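Local coordinates for genome polyprotein (Chicken sicinivirus JSY, PDB 6QWT) that is the polymerase (3Dpol) part of the viral polyprotein and probably copies the viral RNA genome as an RNA-dependent RNA polymerase, at residues T90-E93 against A94-T98; Y214-T217 against P218-H221. All coordinates share one frame; numbering follows the deposited sequence.

Interaction 1 of 2, residues T90-E93 against A94-T98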
ATOM      1  N   THR A  90      -3.013  20.973 -12.283  1.00 27.46           N
ATOM      2  CA  THR A  90      -4.277  21.691 -12.303  1.00 33.09           C
ATOM      3  C   THR A  90      -5.375  20.820 -11.697  1.00 30.37           C
ATOM      4  O   THR A  90      -5.248  19.596 -11.597  1.00 29.90           O
ATOM      5  CB  THR A  90      -4.650  22.086 -13.734  1.00 32.16           C
ATOM      6  OG1 THR A  90      -4.988  20.910 -14.478  1.00 31.73           O
ATOM      7  CG2 THR A  90      -3.489  22.797 -14.421  1.00 32.44           C
ATOM      8  N   MET A  91      -6.465  21.467 -11.286  1.00 29.96           N
ATOM      9  CA  MET A  91      -7.569  20.718 -10.695  1.00 29.58           C
ATOM     10  C   MET A  91      -8.154  19.723 -11.688  1.00 34.61           C
ATOM     11  O   MET A  91      -8.504  18.595 -11.316  1.00 31.07           O
ATOM     12  CB  MET A  91      -8.652  21.668 -10.199  1.00 31.19           C
ATOM     13  CG  MET A  91      -9.786  20.946  -9.498  1.00 32.55           C
ATOM     14  SD  MET A  91     -11.103  22.037  -8.967  1.00 33.23           S
ATOM     15  CE  MET A  91     -10.221  23.144  -7.873  1.00 37.07           C
ATOM     16  N   LEU A  92      -8.255  20.119 -12.960  1.00 36.82           N
ATOM     17  CA  LEU A  92      -8.784  19.219 -13.978  1.00 32.23           C
ATOM     18  C   LEU A  92      -7.828  18.066 -14.249  1.00 33.41           C
ATOM     19  O   LEU A  92      -8.264  16.933 -14.480  1.00 31.00           O
ATOM     20  CB  LEU A  92      -9.070  19.995 -15.262  1.00 37.80           C
ATOM     21  CG  LEU A  92     -10.405  20.742 -15.286  1.00 42.45           C
ATOM     22  CD1 LEU A  92     -10.356  21.899 -16.270  1.00 46.32           C
ATOM     23  CD2 LEU A  92     -11.536  19.789 -15.631  1.00 42.86           C
ATOM     24  N   GLU A  93      -6.519  18.335 -14.234  1.00 36.61           N
ATOM     25  CA  GLU A  93      -5.545  17.259 -14.392  1.00 32.94           C
ATOM     26  C   GLU A  93      -5.597  16.296 -13.213  1.00 32.68           C
ATOM     27  O   GLU A  93      -5.503  15.077 -13.396  1.00 32.75           O
ATOM     28  CB  GLU A  93      -4.139  17.834 -14.551  1.00 31.07           C
ATOM     29  CG  GLU A  93      -3.793  18.237 -15.973  1.00 37.71           C
ATOM     30  CD  GLU A  93      -2.484  18.999 -16.063  1.00 38.85           C
ATOM     31  OE1 GLU A  93      -2.150  19.730 -15.107  1.00 37.08           O
ATOM     32  OE2 GLU A  93      -1.791  18.868 -17.095  1.00 40.61           O
ATOM     33  N   ALA A  94      -5.750  16.824 -11.996  1.00 30.54           N
ATOM     34  CA  ALA A  94      -5.826  15.957 -10.826  1.00 34.42           C
ATOM     35  C   ALA A  94      -7.056  15.060 -10.874  1.00 35.49           C
ATOM     36  O   ALA A  94      -7.032  13.945 -10.342  1.00 35.57           O
ATOM     37  CB  ALA A  94      -5.824  16.794  -9.547  1.00 27.04           C
ATOM     38  N   ILE A  95      -8.129  15.519 -11.517  1.00 32.58           N
ATOM     39  CA  ILE A  95      -9.347  14.722 -11.612  1.00 34.42           C
ATOM     40  C   ILE A  95      -9.251  13.716 -12.753  1.00 34.52           C
ATOM     41  O   ILE A  95      -9.508  12.521 -12.569  1.00 35.27           O
ATOM     42  CB  ILE A  95     -10.573  15.641 -11.778  1.00 33.16           C
ATOM     43  CG1 ILE A  95     -10.823  16.433 -10.493  1.00 29.00           C
ATOM     44  CG2 ILE A  95     -11.803  14.829 -12.167  1.00 35.50           C
ATOM     45  CD1 ILE A  95     -11.812  17.565 -10.658  1.00 32.66           C
ATOM     46  N   ASN A  96      -8.866  14.181 -13.945  1.00 33.53           N
ATOM     47  CA  ASN A  96      -8.935  13.367 -15.153  1.00 33.21           C
ATOM     48  C   ASN A  96      -7.620  12.696 -15.529  1.00 38.68           C
ATOM     49  O   ASN A  96      -7.642  11.725 -16.291  1.00 38.70           O
ATOM     50  CB  ASN A  96      -9.417  14.221 -16.329  1.00 36.32           C
ATOM     51  CG  ASN A  96     -10.821  14.750 -16.120  1.00 40.82           C
ATOM     52  OD1 ASN A  96     -11.801  14.018 -16.268  1.00 42.51           O
ATOM     53  ND2 ASN A  96     -10.927  16.024 -15.763  1.00 34.99           N
ATOM     54  N   GLY A  97      -6.490  13.181 -15.038  1.00 33.91           N
ATOM     55  CA  GLY A  97      -5.219  12.524 -15.260  1.00 32.87           C
ATOM     56  C   GLY A  97      -4.353  13.264 -16.267  1.00 35.08           C
ATOM     57  O   GLY A  97      -4.747  14.260 -16.876  1.00 35.48           O
ATOM     58  N   THR A  98      -3.133  12.752 -16.416  1.00 31.75           N
ATOM     59  CA  THR A  98      -2.128  13.286 -17.327  1.00 36.18           C
ATOM     60  C   THR A  98      -1.500  12.115 -18.078  1.00 36.45           C
ATOM     61  O   THR A  98      -1.821  10.959 -17.774  1.00 38.74           O
ATOM     62  CB  THR A  98      -1.057  14.080 -16.566  1.00 35.38           C
ATOM     63  OG1 THR A  98      -0.160  13.174 -15.912  1.00 34.81           O
ATOM     64  CG2 THR A  98      -1.676  15.026 -15.538  1.00 34.83           C
TER
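E93 meets T98 just past the end of the short helix 91-96, the two side chains crossing at about a right angle. From E93 outward, CB lies 3.9 Å from T98 CG2, CG stays beside the same methyl, and CD and OE2 pass a little farther from it. The other carboxylate oxygen, OE1, turns back to T90: it accepts from T90 N through its anti lone pair at 3.2 Å, and T90 OG1 meets it from above the carboxylate plane. With CG beside its own backbone N (chi1 -84°), the chain can reach back along the first turn. E93 N in turn donates to T90 OG1 at 3.0 Å, so T90, the N-cap residue, and E93 form a capping box. Inside the turn, A94 N bonds to T90 O. L92 O is gripped twice from opposite faces of its plane, by N96 N at 2.9 Å and by N96 ND2 at 3.1 Å; N96 OD1 accepts from Y132 N. M91 CG touches I95 CD1 at 4.1 Å, both chains pointing the same way, and the M91 side chain also touches Y139, I142 and E143 of helix 136-147. G97 is the first residue to leave the helix; its N still donates to E93 O at 2.7 Å, while its positive phi, in a conformation that calls for glycine, turns the chain into the weakly bonded strand about 97-98. T98 OG1 is hydrogen-bonded to E195 OE2.

Interaction 2 of 2, residues Y214-T217 against P218-H221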
ATOM      1  N   TYR A 214       5.642  -6.861 -15.484  1.00 22.64           N
ATOM      2  CA  TYR A 214       6.658  -6.137 -16.238  1.00 22.05           C
ATOM      3  C   TYR A 214       7.881  -5.798 -15.391  1.00 20.72           C
ATOM      4  O   TYR A 214       9.017  -6.000 -15.829  1.00 22.90           O
ATOM      5  CB  TYR A 214       6.063  -4.852 -16.830  1.00 22.82           C
ATOM      6  CG  TYR A 214       7.077  -4.008 -17.574  1.00 25.35           C
ATOM      7  CD1 TYR A 214       7.748  -2.970 -16.939  1.00 23.88           C
ATOM      8  CD2 TYR A 214       7.367  -4.256 -18.909  1.00 26.84           C
ATOM      9  CE1 TYR A 214       8.678  -2.202 -17.610  1.00 27.30           C
ATOM     10  CE2 TYR A 214       8.299  -3.490 -19.592  1.00 32.64           C
ATOM     11  CZ  TYR A 214       8.952  -2.465 -18.935  1.00 32.76           C
ATOM     12  OH  TYR A 214       9.879  -1.696 -19.601  1.00 32.35           O
ATOM     13  N   HIS A 215       7.666  -5.283 -14.182  1.00 20.75           N
ATOM     14  CA  HIS A 215       8.755  -4.679 -13.428  1.00 22.01           C
ATOM     15  C   HIS A 215       9.581  -5.683 -12.640  1.00 21.10           C
ATOM     16  O   HIS A 215      10.656  -5.319 -12.152  1.00 19.67           O
ATOM     17  CB  HIS A 215       8.202  -3.602 -12.492  1.00 21.58           C
ATOM     18  CG  HIS A 215       7.818  -2.344 -13.205  1.00 22.97           C
ATOM     19  ND1 HIS A 215       6.506  -1.997 -13.449  1.00 23.23           N
ATOM     20  CD2 HIS A 215       8.575  -1.367 -13.755  1.00 21.45           C
ATOM     21  CE1 HIS A 215       6.472  -0.853 -14.107  1.00 25.58           C
ATOM     22  NE2 HIS A 215       7.714  -0.449 -14.307  1.00 23.40           N
ATOM     23  N   TRP A 216       9.130  -6.931 -12.517  1.00 19.68           N
ATOM     24  CA  TRP A 216       9.940  -7.919 -11.817  1.00 21.63           C
ATOM     25  C   TRP A 216      11.283  -8.148 -12.501  1.00 21.51           C
ATOM     26  O   TRP A 216      12.243  -8.540 -11.832  1.00 21.38           O
ATOM     27  CB  TRP A 216       9.168  -9.234 -11.687  1.00 19.15           C
ATOM     28  CG  TRP A 216       8.885  -9.620 -10.263  1.00 21.36           C
ATOM     29  CD1 TRP A 216       9.197 -10.802  -9.661  1.00 20.69           C
ATOM     30  CD2 TRP A 216       8.241  -8.817  -9.259  1.00 20.50           C
ATOM     31  NE1 TRP A 216       8.788 -10.790  -8.350  1.00 18.09           N
ATOM     32  CE2 TRP A 216       8.198  -9.583  -8.078  1.00 18.59           C
ATOM     33  CE3 TRP A 216       7.696  -7.528  -9.247  1.00 19.41           C
ATOM     34  CZ2 TRP A 216       7.635  -9.104  -6.895  1.00 19.87           C
ATOM     35  CZ3 TRP A 216       7.136  -7.052  -8.071  1.00 18.81           C
ATOM     36  CH2 TRP A 216       7.111  -7.840  -6.912  1.00 22.03           C
ATOM     37  N   THR A 217      11.383  -7.884 -13.816  1.00 21.64           N
ATOM     38  CA  THR A 217      12.672  -8.038 -14.494  1.00 21.06           C
ATOM     39  C   THR A 217      13.644  -6.925 -14.114  1.00 25.02           C
ATOM     40  O   THR A 217      14.756  -7.232 -13.649  1.00 24.72           O
ATOM     41  CB  THR A 217      12.461  -8.153 -16.008  1.00 23.34           C
ATOM     42  OG1 THR A 217      11.789  -9.383 -16.315  1.00 22.86           O
ATOM     43  CG2 THR A 217      13.798  -8.111 -16.747  1.00 20.32           C
ATOM     44  N   PRO A 218      13.316  -5.634 -14.273  1.00 22.08           N
ATOM     45  CA  PRO A 218      14.273  -4.605 -13.829  1.00 23.89           C
ATOM     46  C   PRO A 218      14.467  -4.572 -12.319  1.00 26.32           C
ATOM     47  O   PRO A 218      15.565  -4.229 -11.864  1.00 26.62           O
ATOM     48  CB  PRO A 218      13.663  -3.298 -14.359  1.00 21.83           C
ATOM     49  CG  PRO A 218      12.220  -3.585 -14.498  1.00 23.31           C
ATOM     50  CD  PRO A 218      12.138  -5.021 -14.922  1.00 22.19           C
ATOM     51  N   PHE A 219      13.442  -4.910 -11.528  1.00 21.65           N
ATOM     52  CA  PHE A 219      13.632  -5.043 -10.084  1.00 25.28           C
ATOM     53  C   PHE A 219      14.709  -6.078  -9.775  1.00 28.80           C
ATOM     54  O   PHE A 219      15.610  -5.838  -8.963  1.00 28.82           O
ATOM     55  CB  PHE A 219      12.316  -5.442  -9.404  1.00 23.48           C
ATOM     56  CG  PHE A 219      11.293  -4.338  -9.325  1.00 23.91           C
ATOM     57  CD1 PHE A 219      10.051  -4.573  -8.752  1.00 20.42           C
ATOM     58  CD2 PHE A 219      11.566  -3.070  -9.821  1.00 22.40           C
ATOM     59  CE1 PHE A 219       9.101  -3.565  -8.671  1.00 22.07           C
ATOM     60  CE2 PHE A 219      10.617  -2.060  -9.747  1.00 22.80           C
ATOM     61  CZ  PHE A 219       9.384  -2.307  -9.171  1.00 21.86           C
ATOM     62  N   TYR A 220      14.620  -7.242 -10.423  1.00 24.70           N
ATOM     63  CA  TYR A 220      15.577  -8.324 -10.210  1.00 26.83           C
ATOM     64  C   TYR A 220      16.994  -7.894 -10.575  1.00 28.23           C
ATOM     65  O   TYR A 220      17.932  -8.060  -9.787  1.00 26.22           O
ATOM     66  CB  TYR A 220      15.141  -9.536 -11.036  1.00 23.62           C
ATOM     67  CG  TYR A 220      16.025 -10.756 -10.957  1.00 23.84           C
ATOM     68  CD1 TYR A 220      15.825 -11.716  -9.976  1.00 24.20           C
ATOM     69  CD2 TYR A 220      17.029 -10.973 -11.893  1.00 25.43           C
ATOM     70  CE1 TYR A 220      16.617 -12.847  -9.910  1.00 25.48           C
ATOM     71  CE2 TYR A 220      17.826 -12.100 -11.836  1.00 22.57           C
ATOM     72  CZ  TYR A 220      17.615 -13.033 -10.842  1.00 29.68           C
ATOM     73  OH  TYR A 220      18.403 -14.159 -10.776  1.00 32.97           O
ATOM     74  N   HIS A 221      17.169  -7.335 -11.773  1.00 22.76           N
ATOM     75  CA  HIS A 221      18.506  -6.983 -12.232  1.00 33.29           C
ATOM     76  C   HIS A 221      19.087  -5.787 -11.485  1.00 34.75           C
ATOM     77  O   HIS A 221      20.308  -5.597 -11.501  1.00 32.30           O
ATOM     78  CB  HIS A 221      18.481  -6.714 -13.740  1.00 26.20           C
ATOM     79  CG  HIS A 221      18.184  -7.930 -14.561  1.00 27.15           C
ATOM     80  ND1 HIS A 221      19.039  -9.009 -14.627  1.00 31.73           N
ATOM     81  CD2 HIS A 221      17.123  -8.245 -15.340  1.00 29.27           C
ATOM     82  CE1 HIS A 221      18.520  -9.933 -15.416  1.00 31.16           C
ATOM     83  NE2 HIS A 221      17.358  -9.494 -15.862  1.00 31.63           N
TER
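T217 meets H221 one turn along helix 212-222: with T217 CG2 anti to its backbone N (chi1 -67° for OG1), this methyl lies in the plane of the H221 ring, at its edge, 3.6 Å from H221 CD2. Between them comes P218, whose ring nitrogen has no hydrogen to give to the turn before, which kinks the helix. P218 CD lies 3.4 Å from Y214 O, the carbonyl that a regular helix would bond at this position. Beyond the kink the regular bonding resumes: F219 N donates to H215 O at 2.9 Å and H221 N to T217 O at 3.1 Å, both nearly straight. F219 has CG beside its backbone N (chi1 -73°), and one face of its ring receives both H215 O and H215 CB, the latter in a CH-pi contact, 3.9 Å from the centroid and 16° off the normal. The H215 and F219 rings themselves are near parallel but slid apart, barely overlapping. W216 CE3 comes within 3.8 Å of F219 CD1, the ring planes oblique, completing an aromatic cluster of H215, W216 and F219. W216 also stacks on F386 and gives NE1 to H385 O, and Y220 OH is hydrogen-bonded to H377 NE2. W216 and Y220 touch both strands 384-388 and 396-400, F219 only F386 of the first; T217 OG1 is hydrogen-bonded to I396 N and H221 NE2 to T394 O, and Y214 and T217 touch M471 and V470 just after helix 459-469.

Interactions 1 and 2 are separate local turns of one polymerase chain, in series along it: interaction 1 closes before interaction 2 opens. Their centres lie 30 Å apart and their nearest atoms about 15 Å, without touching. From the centre of the chain, the centre of interaction 1 is about 22 Å away and that of interaction 2 about 19 Å. The surroundings of the two helices are separate, and they depart from regular helical bonding at different places, residues 90-98 at the two ends and residues 214-221 midway. Both contacts lie within the polymerase family region, and neither has a bound ligand among its atoms.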